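Protein BIM1 (Saccharomyces cerevisiae, PDB 4E61) binds microtubules at their plus ends, the part described here being its dimeric C-terminal EB1-like domain with a long coiled-coil helix. Local coordinates at residues 55-59 / 89-93. Residues are numbered along the deposited sequence; the frame is centred on the assembly and turned at random.
Sequences VHTTQ and VKKVE
Val55 and Val89 face each other where the end of helix 2-63 meets helix 84-101, and Val92 extends the apolar strip. Val55 divides its branches: CG1, anti to the backbone N (chi1 159°), lies against the CB and CG methylenes of Glu93, whereas CG2 reaches Val92 CG1 at 3.6 Å. Valines suit this place, since their short branched side chains can meet between segments 55-59 and 89-93, whose axes come within 10.2 Å and run roughly antiparallel (146°). Val89 CG1 sits 3.7 Å from Val55 O, and Val89 CG2 lies against Thr58 OG1.

The polar interactions gather on Glu93, which offers methylenes to Val55 and an acceptor beyond them. Gln59 has the reach to cross the interface and gives NE2 to Glu93 OE2 at 2.7 Å, on the anti lone pair, with the amide and carboxylate planes 64° apart. Lys90 NZ, one turn earlier, meets Glu93 OE2 at 3.2 Å from the syn side, tilted out of the carboxylate plane, in a salt bridge. A weak bond from His56 ND1 to Gln59 OE1 would favour the amide orientation that turns NE2 to the carboxylate; glutamine supplies both the C=O and the N-H. Replacing Glu93 by an alanine would probably leave Gln59 NE2 and Lys90 NZ without their shared acceptor and strip the CG contact from Val55 CG1.

Phe88 of the second subunit packs on Thr58 and Val89, and Leu54 of that subunit on Val92, so the valine side continues into the dimer's helical bundle characteristic of EB1 proteins. A buried apolar side thus merges with the dimer, while a neutral amide bonded to a lysine-paired carboxylate joins the helices along the more exposed flank.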
loop_
_atom_site.group_PDB
_atom_site.type_symbol
_atom_site.label_atom_id
_atom_site.label_comp_id
_atom_site.label_asym_id
_atom_site.label_seq_id
_atom_site.Cartn_x
_atom_site.Cartn_y
_atom_site.Cartn_z
ATOM N N VAL A 55 -3.220 -20.243 13.866
ATOM C CA VAL A 55 -2.487 -21.399 13.331
ATOM C C VAL A 55 -1.590 -22.008 14.392
ATOM O O VAL A 55 -1.657 -23.226 14.586
ATOM C CB VAL A 55 -1.735 -21.052 12.021
ATOM C CG1 VAL A 55 -0.586 -22.024 11.728
ATOM C CG2 VAL A 55 -2.711 -21.005 10.863
ATOM N N HIS A 56 -0.795 -21.174 15.099
ATOM C CA HIS A 56 0.090 -21.669 16.147
ATOM C C HIS A 56 -0.626 -22.217 17.387
ATOM O O HIS A 56 -0.269 -23.297 17.863
ATOM C CB HIS A 56 1.231 -20.692 16.448
ATOM C CG HIS A 56 2.122 -20.507 15.263
ATOM N ND1 HIS A 56 2.725 -21.591 14.632
ATOM C CD2 HIS A 56 2.444 -19.376 14.597
ATOM C CE1 HIS A 56 3.393 -21.083 13.615
ATOM N NE2 HIS A 56 3.258 -19.751 13.554
ATOM N N THR A 57 -1.676 -21.520 17.849
ATOM C CA THR A 57 -2.517 -21.931 18.962
ATOM C C THR A 57 -3.141 -23.315 18.697
ATOM O O THR A 57 -3.044 -24.192 19.556
ATOM C CB THR A 57 -3.539 -20.826 19.239
ATOM O OG1 THR A 57 -2.844 -19.723 19.814
ATOM C CG2 THR A 57 -4.667 -21.270 20.151
ATOM N N THR A 58 -3.752 -23.528 17.511
ATOM C CA THR A 58 -4.341 -24.836 17.233
ATOM C C THR A 58 -3.323 -25.914 16.969
ATOM O O THR A 58 -3.637 -27.075 17.176
ATOM C CB THR A 58 -5.593 -24.844 16.334
ATOM O OG1 THR A 58 -5.305 -25.338 15.027
ATOM C CG2 THR A 58 -6.370 -23.550 16.351
ATOM N N GLN A 59 -2.102 -25.544 16.560
ATOM C CA GLN A 59 -1.004 -26.498 16.382
ATOM C C GLN A 59 -0.537 -27.007 17.750
ATOM O O GLN A 59 -0.189 -28.186 17.875
ATOM C CB GLN A 59 0.167 -25.853 15.653
ATOM C CG GLN A 59 0.429 -26.499 14.309
ATOM C CD GLN A 59 1.308 -25.651 13.445
ATOM O OE1 GLN A 59 2.150 -24.869 13.922
ATOM N NE2 GLN A 59 1.121 -25.786 12.142
ATOM N N VAL A 89 -4.120 -26.963 8.643
ATOM C CA VAL A 89 -3.342 -26.067 9.503
ATOM C C VAL A 89 -1.933 -25.893 8.939
ATOM O O VAL A 89 -1.453 -24.760 8.886
ATOM C CB VAL A 89 -3.368 -26.476 11.009
ATOM C CG1 VAL A 89 -2.382 -25.654 11.829
ATOM C CG2 VAL A 89 -4.760 -26.323 11.597
ATOM N N LYS A 90 -1.315 -26.985 8.448
ATOM C CA LYS A 90 0.026 -26.961 7.857
ATOM C C LYS A 90 0.079 -26.243 6.506
ATOM O O LYS A 90 1.076 -25.579 6.215
ATOM C CB LYS A 90 0.672 -28.363 7.795
ATOM C CG LYS A 90 1.189 -28.876 9.156
ATOM C CD LYS A 90 2.395 -28.073 9.681
ATOM C CE LYS A 90 2.865 -28.543 11.035
ATOM N NZ LYS A 90 4.028 -27.750 11.510
ATOM N N LYS A 91 -1.005 -26.331 5.714
ATOM C CA LYS A 91 -1.144 -25.646 4.433
ATOM C C LYS A 91 -1.149 -24.138 4.673
ATOM O O LYS A 91 -0.431 -23.423 3.984
ATOM C CB LYS A 91 -2.431 -26.090 3.710
ATOM C CG LYS A 91 -2.267 -27.359 2.891
ATOM C CD LYS A 91 -3.577 -27.794 2.214
ATOM C CE LYS A 91 -4.053 -29.118 2.760
ATOM N NZ LYS A 91 -5.360 -29.523 2.189
ATOM N N VAL A 92 -1.910 -23.669 5.689
ATOM C CA VAL A 92 -2.022 -22.254 6.078
ATOM C C VAL A 92 -0.673 -21.744 6.572
ATOM O O VAL A 92 -0.269 -20.642 6.207
ATOM C CB VAL A 92 -3.155 -21.974 7.120
ATOM C CG1 VAL A 92 -3.299 -20.489 7.368
ATOM C CG2 VAL A 92 -4.497 -22.531 6.665
ATOM N N GLU A 93 0.018 -22.552 7.401
ATOM C CA GLU A 93 1.321 -22.212 7.952
ATOM C C GLU A 93 2.351 -22.016 6.851
ATOM O O GLU A 93 3.116 -21.048 6.911
ATOM C CB GLU A 93 1.788 -23.256 8.973
ATOM C CG GLU A 93 2.775 -22.674 9.978
ATOM C CD GLU A 93 3.770 -23.639 10.608
ATOM O OE1 GLU A 93 4.986 -23.337 10.585
ATOM O OE2 GLU A 93 3.338 -24.677 11.157
#